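PDB 6C87: Rab GDP dissociation inhibitor alpha, which probably binds prenylated Rab GTPases in their GDP-bound state, slows nucleotide release and carries them off membranes through the cytosol. Local coordinates for residues Leu54-Met59 and Ala72-Ser77; Arg78-Asp83 and Val354-Lys359; Lys62-Asp67 and Ile387-Val392. All coordinates share one frame; numbering follows the deposited sequence.

Overall arrangement
Of these three contacts, two hold one helix and the third holds the segment that follows it. The chain enters helix 56-64 at 54-59, and interaction 1 closes a short loop when 72-77 returns to the helix start. Before that happens, 62-67 opens interaction 3, which ends only at 387-392, so the two cross. Interaction 2 opens at 78-83, after interaction 1 is complete, and closes at 354-359, nested within the long loop of interaction 3. Together they tie the helix and the segment after it to the mixed sheet: to the connection between strands 343-349 and 360-367, and to strand 389-400. The hydrogen bond from Y80 OH to L74 O joins interactions 1 and 2.

Interaction 1 of 3, residues Leu54-Met59 and Ala72-Ser77; sequences LNLDQM and ASLGRS
S77 meets N55, L56 and D57 at the start of helix 56-64, where a capping box closes the first turn. The box itself is local: N55, the N-cap residue, accepts Q58 N on OD1 at 2.8 Å, and Q58 returns the favour by taking N55 N on OE1, in the carbonyl plane and on a lone pair, at 2.9 Å. Two further amides of the turn, which this box does not use, are served by S77 from across the contact. L56 N points almost straight at S77 O, 3.3 Å away with an angle of 176° at the hydrogen. S77 OG stands anti to its own backbone N (chi1 165°), beside the carbonyl carbon, and from there it accepts D57 N at 2.8 Å. One serine thus grips two successive amides, adding acceptors at a helix end where the dipole would favour them.

The tight, apolar part adjoins these bonds. L56 reaches out through CD2 to L74 CB, 3.6 Å away, and the two side chains cross at about a right angle. Both leucines are buried, and both also lean on I314 of strand 302-315, while Y80 packs against L56 and F60 against L74.

The other flank is looser. D57 is partly exposed, with K69 as a long, weak ionic partner, and the side chain of R76 leaves its backbone in the direction away from the helix. On this flank the D57 carboxylate lies beside the serine, its OD1 3.5 Å from S77 CB.

Interaction 2 of 3, residues Arg78-Asp83 and Val354-Lys359; sequences RDYNID and VAPNGK
Y80 lies against P356, the first residue of a type II beta turn (P356 to K359) in the connection between the antiparallel neighbours 343-349 and 360-367. The turn is closed by its own bond from K359 N to P356 O, with G358 adopting positive phi within it.

The aromatic contact is a CH-pi interaction. P356 CD sits over the centre of one face of the Y80 ring, 3.3 Å from the centroid and 15° off the normal, and the two side chains cross at about a right angle. P356 CG extends the same cover toward Y80 CE1.

Further apolar contacts widen the patch. D79 CB touches P356 CG at 3.7 Å, and A355 CB approaches Y80 CE2 at 4.2 Å. In a separate van der Waals contact, K359 CG comes within 3.5 Å of Y80 OH. The polar ends of these last two side chains are engaged elsewhere, Y80 OH by L74 O and K359 NZ by S73 O, which joins the turn to the loop 72-77.

A side-chain bond runs from N81 ND2 to H353 O, just before the segment 354-359. Hydrogen bonding between the two backbones comes down to one carbonyl. V354 O accepts N81 N at 2.9 Å, the donor standing 43° above the carbonyl plane. The same V354 O also receives a CA-H...O contact from Y80 CA at 3.3 Å.

Interaction 3 of 3, residues Lys62-Asp67 and Ile387-Val392; sequences KFRGQD and IDEKFV
R64 and E389 both leave the backbone with CG anti to the carbonyl carbon, and in each the next torsion turns CD out of the extended course, chi2 -77° in R64 and -70° in E389. At their tips the guanidinium and carboxylate meet as a salt bridge, R64 NH2 to E389 OE1 at 2.6 Å, although as a hydrogen bond it is weak in angle and the two planes are well turned from each other. R64 NH2 has a straighter bond to K390 O, 3.1 Å long. That oxygen lies in the guanidinium plane, whereas the nitrogen stands well above the plane of the carbonyl. R64 NH1 adds only a weak bond to the same oxygen.

In the fold, helix 56-64 packs against strand 389-400 of the mixed sheet. F391 pairs through its backbone with I312 of strand 302-315, so K390 O and V392 N face the other way, where the arginine and a water meet them. The water accepts V392 N at 3.0 Å and, weakly, R64 NH1.

Inward from this polar fringe the two phenylalanines carry the apolar contact. F391 CB lies over the centre of the F63 ring, 4.1 Å from its centroid, in a CH-pi contact, while K62 CG covers the opposite face nearer the rim. The rings themselves are oblique, with planes at 45°, and F63 CB comes to 3.6 Å from F391 CD1. M59 and I314 also touch F391, which is buried. F391 CD1 and CE1 lie over one face of the R64 guanidinium, CE1 offset toward its rim.

Interaction 1 of 3, residues Leu54-Met59 and Ala72-Ser77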
loop_
_atom_site.group_PDB
_atom_site.type_symbol
_atom_site.label_atom_id
_atom_site.label_comp_id
_atom_site.label_asym_id
_atom_site.label_seq_id
_atom_site.Cartn_x
_atom_site.Cartn_y
_atom_site.Cartn_z
ATOM N N LEU A 54 21.789 11.796 32.581
ATOM C CA LEU A 54 22.600 12.481 33.575
ATOM C C LEU A 54 23.359 11.492 34.446
ATOM O O LEU A 54 22.864 10.399 34.749
ATOM C CB LEU A 54 21.728 13.379 34.466
ATOM C CG LEU A 54 21.411 14.790 33.960
ATOM C CD1 LEU A 54 20.705 14.750 32.618
ATOM C CD2 LEU A 54 20.568 15.536 34.981
ATOM N N ASN A 55 24.560 11.901 34.874
ATOM C CA ASN A 55 25.259 11.153 35.900
ATOM C C ASN A 55 24.849 11.710 37.260
ATOM O O ASN A 55 24.060 12.657 37.355
ATOM C CB ASN A 55 26.780 11.175 35.684
ATOM C CG ASN A 55 27.399 12.563 35.823
ATOM O OD1 ASN A 55 27.050 13.345 36.709
ATOM N ND2 ASN A 55 28.338 12.864 34.942
ATOM N N LEU A 56 25.405 11.124 38.326
ATOM C CA LEU A 56 24.936 11.442 39.670
ATOM C C LEU A 56 25.283 12.878 40.055
ATOM O O LEU A 56 24.443 13.593 40.614
ATOM C CB LEU A 56 25.505 10.439 40.671
ATOM C CG LEU A 56 24.849 10.380 42.054
ATOM C CD1 LEU A 56 23.377 9.974 41.959
ATOM C CD2 LEU A 56 25.598 9.425 42.960
ATOM N N ASP A 57 26.505 13.327 39.750
ATOM C CA ASP A 57 26.862 14.720 40.017
ATOM C C ASP A 57 25.913 15.664 39.289
ATOM O O ASP A 57 25.495 16.691 39.838
ATOM C CB ASP A 57 28.302 15.004 39.582
ATOM C CG ASP A 57 29.347 14.292 40.440
ATOM O OD1 ASP A 57 30.449 14.030 39.909
ATOM O OD2 ASP A 57 29.072 13.961 41.613
ATOM N N GLN A 58 25.573 15.333 38.040
ATOM C CA GLN A 58 24.659 16.164 37.262
ATOM C C GLN A 58 23.249 16.139 37.846
ATOM O O GLN A 58 22.545 17.155 37.820
ATOM C CB GLN A 58 24.660 15.718 35.796
ATOM C CG GLN A 58 25.973 16.004 35.061
ATOM C CD GLN A 58 26.060 15.350 33.685
ATOM O OE1 GLN A 58 25.526 14.257 33.454
ATOM N NE2 GLN A 58 26.739 16.025 32.762
ATOM N N MET A 59 22.813 14.986 38.368
ATOM C CA MET A 59 21.513 14.917 39.038
ATOM C C MET A 59 21.487 15.820 40.265
ATOM O O MET A 59 20.530 16.574 40.476
ATOM C CB MET A 59 21.201 13.480 39.439
ATOM C CG MET A 59 20.944 12.562 38.273
ATOM S SD MET A 59 19.356 12.849 37.487
ATOM C CE MET A 59 18.215 12.278 38.729
ATOM N N ALA A 72 28.861 9.391 49.384
ATOM C CA ALA A 72 29.651 8.273 48.883
ATOM C C ALA A 72 28.840 6.981 48.833
ATOM O O ALA A 72 29.091 6.124 47.980
ATOM C CB ALA A 72 30.894 8.099 49.757
ATOM N N SER A 73 27.841 6.841 49.705
ATOM C CA SER A 73 27.042 5.623 49.754
ATOM C C SER A 73 26.279 5.354 48.458
ATOM O O SER A 73 25.833 4.222 48.235
ATOM C CB SER A 73 26.064 5.718 50.925
ATOM O OG SER A 73 25.157 6.795 50.738
ATOM N N LEU A 74 26.121 6.360 47.597
ATOM C CA LEU A 74 25.428 6.170 46.333
ATOM C C LEU A 74 26.315 5.588 45.246
ATOM O O LEU A 74 25.786 5.167 44.212
ATOM C CB LEU A 74 24.828 7.489 45.859
ATOM C CG LEU A 74 23.636 7.959 46.682
ATOM C CD1 LEU A 74 23.244 9.355 46.235
ATOM C CD2 LEU A 74 22.461 6.982 46.526
ATOM N N GLY A 75 27.632 5.570 45.439
ATOM C CA GLY A 75 28.527 4.983 44.466
ATOM C C GLY A 75 29.103 6.010 43.515
ATOM O O GLY A 75 28.916 7.221 43.659
ATOM N N ARG A 76 29.805 5.498 42.504
ATOM C CA ARG A 76 30.516 6.361 41.569
ATOM C C ARG A 76 29.557 7.148 40.691
ATOM O O ARG A 76 28.696 6.575 40.020
ATOM C CB ARG A 76 31.439 5.539 40.681
ATOM C CG ARG A 76 32.808 5.372 41.227
ATOM C CD ARG A 76 33.738 4.876 40.149
ATOM N NE ARG A 76 34.171 5.916 39.213
ATOM C CZ ARG A 76 35.101 6.825 39.491
ATOM N NH1 ARG A 76 35.676 6.842 40.688
ATOM N NH2 ARG A 76 35.444 7.723 38.576
ATOM N N SER A 77 29.735 8.467 40.673
ATOM C CA SER A 77 28.836 9.321 39.913
ATOM C C SER A 77 28.824 8.927 38.444
ATOM O O SER A 77 27.761 8.873 37.812
ATOM C CB SER A 77 29.250 10.782 40.070
ATOM O OG SER A 77 28.613 11.576 39.089
#

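Interaction 2 of 3, residues Arg78-Asp83 and Val354-Lys359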
loop_
_atom_site.group_PDB
_atom_site.type_symbol
_atom_site.label_atom_id
_atom_site.label_comp_id
_atom_site.label_asym_id
_atom_site.label_seq_id
_atom_site.Cartn_x
_atom_site.Cartn_y
_atom_site.Cartn_z
ATOM N N ARG A 78 29.995 8.630 37.885
ATOM C CA ARG A 78 30.075 8.324 36.467
ATOM C C ARG A 78 29.600 6.912 36.144
ATOM O O ARG A 78 29.534 6.554 34.966
ATOM C CB ARG A 78 31.507 8.535 35.969
ATOM N N ASP A 79 29.256 6.106 37.150
ATOM C CA ASP A 79 28.584 4.832 36.911
ATOM C C ASP A 79 27.093 4.992 36.616
ATOM O O ASP A 79 26.437 4.003 36.264
ATOM C CB ASP A 79 28.780 3.889 38.102
ATOM C CG ASP A 79 30.165 3.250 38.129
ATOM O OD1 ASP A 79 30.913 3.396 37.142
ATOM O OD2 ASP A 79 30.498 2.579 39.130
ATOM N N TYR A 80 26.538 6.192 36.778
ATOM C CA TYR A 80 25.122 6.449 36.546
ATOM C C TYR A 80 24.898 7.043 35.164
ATOM O O TYR A 80 25.573 8.001 34.779
ATOM C CB TYR A 80 24.558 7.405 37.591
ATOM C CG TYR A 80 24.339 6.816 38.955
ATOM C CD1 TYR A 80 25.328 6.873 39.932
ATOM C CD2 TYR A 80 23.123 6.233 39.284
ATOM C CE1 TYR A 80 25.110 6.350 41.204
ATOM C CE2 TYR A 80 22.894 5.708 40.542
ATOM C CZ TYR A 80 23.888 5.766 41.500
ATOM O OH TYR A 80 23.647 5.230 42.745
ATOM N N ASN A 81 23.903 6.513 34.451
ATOM C CA ASN A 81 23.431 7.066 33.181
ATOM C C ASN A 81 21.920 7.159 33.326
ATOM O O ASN A 81 21.181 6.304 32.836
ATOM C CB ASN A 81 23.836 6.191 31.968
ATOM C CG ASN A 81 25.327 6.183 31.722
ATOM O OD1 ASN A 81 25.914 7.188 31.333
ATOM N ND2 ASN A 81 25.948 5.036 31.953
ATOM N N ILE A 82 21.464 8.207 34.005
ATOM C CA ILE A 82 20.066 8.328 34.399
ATOM C C ILE A 82 19.308 9.062 33.298
ATOM O O ILE A 82 19.491 10.265 33.095
ATOM C CB ILE A 82 19.925 9.043 35.748
ATOM C CG1 ILE A 82 20.575 8.213 36.857
ATOM C CG2 ILE A 82 18.464 9.297 36.055
ATOM C CD1 ILE A 82 20.787 8.964 38.155
ATOM N N ASP A 83 18.453 8.330 32.587
ATOM C CA ASP A 83 17.563 8.925 31.600
ATOM C C ASP A 83 16.416 9.614 32.324
ATOM O O ASP A 83 15.650 8.964 33.045
ATOM C CB ASP A 83 17.035 7.844 30.658
ATOM C CG ASP A 83 18.130 7.210 29.827
ATOM O OD1 ASP A 83 19.023 7.941 29.343
ATOM O OD2 ASP A 83 18.103 5.973 29.673
ATOM N N VAL A 354 23.260 1.459 33.675
ATOM C CA VAL A 354 22.781 2.793 34.015
ATOM C C VAL A 354 22.979 3.134 35.489
ATOM O O VAL A 354 22.728 4.285 35.883
ATOM C CB VAL A 354 21.309 2.987 33.593
ATOM C CG1 VAL A 354 21.185 2.763 32.085
ATOM C CG2 VAL A 354 20.386 2.026 34.357
ATOM N N ALA A 355 23.419 2.185 36.311
ATOM C CA ALA A 355 23.629 2.421 37.729
ATOM C C ALA A 355 24.794 1.566 38.185
ATOM O O ALA A 355 25.085 0.532 37.570
ATOM C CB ALA A 355 22.371 2.094 38.543
ATOM N N PRO A 356 25.453 1.932 39.282
ATOM C CA PRO A 356 26.541 1.099 39.806
ATOM C C PRO A 356 26.026 -0.267 40.223
ATOM O O PRO A 356 24.823 -0.518 40.303
ATOM C CB PRO A 356 27.066 1.879 41.021
ATOM C CG PRO A 356 26.490 3.238 40.919
ATOM C CD PRO A 356 25.264 3.163 40.065
ATOM N N ASN A 357 26.972 -1.170 40.473
ATOM C CA ASN A 357 26.626 -2.506 40.936
ATOM C C ASN A 357 25.894 -2.439 42.268
ATOM O O ASN A 357 26.369 -1.814 43.224
ATOM C CB ASN A 357 27.881 -3.357 41.075
ATOM C CG ASN A 357 27.992 -4.407 40.001
ATOM O OD1 ASN A 357 26.996 -5.011 39.599
ATOM N ND2 ASN A 357 29.216 -4.660 39.553
ATOM N N GLY A 358 24.739 -3.096 42.328
ATOM C CA GLY A 358 23.898 -3.087 43.505
ATOM C C GLY A 358 22.906 -1.950 43.571
ATOM O O GLY A 358 22.143 -1.868 44.547
ATOM N N LYS A 359 22.862 -1.091 42.557
ATOM C CA LYS A 359 21.951 0.040 42.541
ATOM C C LYS A 359 20.886 -0.154 41.472
ATOM O O LYS A 359 21.116 -0.779 40.432
ATOM C CB LYS A 359 22.697 1.362 42.315
ATOM C CG LYS A 359 23.561 1.819 43.495
ATOM C CD LYS A 359 22.685 2.134 44.717
ATOM C CE LYS A 359 23.351 3.103 45.703
ATOM N NZ LYS A 359 24.583 2.568 46.359
#

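Interaction 3 of 3, residues Lys62-Asp67 and Ile387-Val392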
loop_
_atom_site.group_PDB
_atom_site.type_symbol
_atom_site.label_atom_id
_atom_site.label_comp_id
_atom_site.label_asym_id
_atom_site.label_seq_id
_atom_site.Cartn_x
_atom_site.Cartn_y
_atom_site.Cartn_z
ATOM N N LYS A 62 21.368 19.428 39.267
ATOM C CA LYS A 62 20.067 19.810 38.729
ATOM C C LYS A 62 19.002 19.887 39.820
ATOM O O LYS A 62 18.191 20.818 39.829
ATOM C CB LYS A 62 19.652 18.830 37.626
ATOM C CG LYS A 62 18.274 19.086 37.023
ATOM C CD LYS A 62 18.007 18.184 35.831
ATOM C CE LYS A 62 16.661 18.481 35.175
ATOM N NZ LYS A 62 16.642 19.780 34.456
ATOM N N PHE A 63 18.975 18.923 40.743
ATOM C CA PHE A 63 17.865 18.811 41.684
ATOM C C PHE A 63 18.182 19.284 43.096
ATOM O O PHE A 63 17.258 19.374 43.911
ATOM C CB PHE A 63 17.366 17.368 41.736
ATOM C CG PHE A 63 16.728 16.921 40.466
ATOM C CD1 PHE A 63 15.412 17.262 40.188
ATOM C CD2 PHE A 63 17.451 16.194 39.526
ATOM C CE1 PHE A 63 14.810 16.866 39.001
ATOM C CE2 PHE A 63 16.858 15.793 38.338
ATOM C CZ PHE A 63 15.533 16.131 38.075
ATOM N N ARG A 64 19.447 19.565 43.422
ATOM C CA ARG A 64 19.770 19.940 44.794
ATOM C C ARG A 64 20.505 21.270 44.896
ATOM O O ARG A 64 20.403 21.947 45.925
ATOM C CB ARG A 64 20.593 18.836 45.465
ATOM C CG ARG A 64 19.890 17.496 45.491
ATOM C CD ARG A 64 18.804 17.442 46.561
ATOM N NE ARG A 64 18.584 16.068 46.989
ATOM C CZ ARG A 64 17.584 15.322 46.536
ATOM N NH1 ARG A 64 16.719 15.843 45.671
ATOM N NH2 ARG A 64 17.438 14.070 46.947
ATOM N N GLY A 65 21.233 21.661 43.863
ATOM C CA GLY A 65 21.974 22.909 43.892
ATOM C C GLY A 65 23.359 22.803 43.277
ATOM O O GLY A 65 23.911 21.720 43.081
ATOM N N GLN A 66 23.926 23.970 42.952
ATOM C CA GLN A 66 25.273 24.033 42.393
ATOM C C GLN A 66 26.315 23.480 43.354
ATOM O O GLN A 66 27.326 22.920 42.915
ATOM C CB GLN A 66 25.613 25.480 42.022
ATOM N N ASP A 67 26.091 23.616 44.661
ATOM C CA ASP A 67 27.070 23.201 45.658
ATOM C C ASP A 67 26.882 21.766 46.145
ATOM O O ASP A 67 27.794 21.220 46.776
ATOM C CB ASP A 67 27.022 24.151 46.863
ATOM N N ILE A 387 13.991 4.051 50.116
ATOM C CA ILE A 387 14.544 4.764 48.965
ATOM C C ILE A 387 15.784 5.539 49.403
ATOM O O ILE A 387 15.713 6.374 50.312
ATOM C CB ILE A 387 13.497 5.703 48.338
ATOM C CG1 ILE A 387 12.286 4.899 47.850
ATOM C CG2 ILE A 387 14.106 6.517 47.203
ATOM C CD1 ILE A 387 11.137 5.752 47.365
ATOM N N ASP A 388 16.910 5.298 48.721
ATOM C CA ASP A 388 18.164 5.952 49.092
ATOM C C ASP A 388 18.138 7.432 48.745
ATOM O O ASP A 388 18.520 8.280 49.560
ATOM C CB ASP A 388 19.342 5.274 48.388
ATOM C CG ASP A 388 19.690 3.918 48.975
ATOM O OD1 ASP A 388 19.005 3.439 49.911
ATOM O OD2 ASP A 388 20.667 3.325 48.476
ATOM N N GLU A 389 17.732 7.753 47.521
ATOM C CA GLU A 389 17.623 9.116 47.022
ATOM C C GLU A 389 16.426 9.216 46.102
ATOM O O GLU A 389 16.117 8.274 45.362
ATOM C CB GLU A 389 18.874 9.600 46.271
ATOM C CG GLU A 389 20.032 9.966 47.159
ATOM C CD GLU A 389 19.785 11.240 47.945
ATOM O OE1 GLU A 389 18.791 11.946 47.652
ATOM O OE2 GLU A 389 20.604 11.545 48.841
ATOM N N LYS A 390 15.743 10.355 46.185
ATOM C CA LYS A 390 14.528 10.608 45.430
ATOM C C LYS A 390 14.611 11.994 44.799
ATOM O O LYS A 390 14.915 12.978 45.485
ATOM C CB LYS A 390 13.312 10.481 46.354
ATOM C CG LYS A 390 11.993 10.660 45.673
ATOM C CD LYS A 390 10.831 10.652 46.653
ATOM C CE LYS A 390 11.069 11.614 47.807
ATOM N NZ LYS A 390 9.776 12.057 48.382
ATOM N N PHE A 391 14.314 12.077 43.505
ATOM C CA PHE A 391 14.327 13.342 42.779
ATOM C C PHE A 391 12.972 13.581 42.130
ATOM O O PHE A 391 12.494 12.737 41.366
ATOM C CB PHE A 391 15.400 13.362 41.694
ATOM C CG PHE A 391 16.754 12.963 42.170
ATOM C CD1 PHE A 391 17.595 13.898 42.768
ATOM C CD2 PHE A 391 17.198 11.655 42.012
ATOM C CE1 PHE A 391 18.864 13.541 43.201
ATOM C CE2 PHE A 391 18.470 11.285 42.445
ATOM C CZ PHE A 391 19.305 12.236 43.042
ATOM N N VAL A 392 12.374 14.736 42.413
ATOM C CA VAL A 392 11.077 15.095 41.842
ATOM C C VAL A 392 11.297 15.909 40.572
ATOM O O VAL A 392 11.885 16.995 40.610
ATOM C CB VAL A 392 10.215 15.874 42.846
ATOM C CG1 VAL A 392 8.914 16.287 42.185
ATOM C CG2 VAL A 392 9.923 15.011 44.054
HETATM O O HOH W 1 13.960 16.337 44.340
#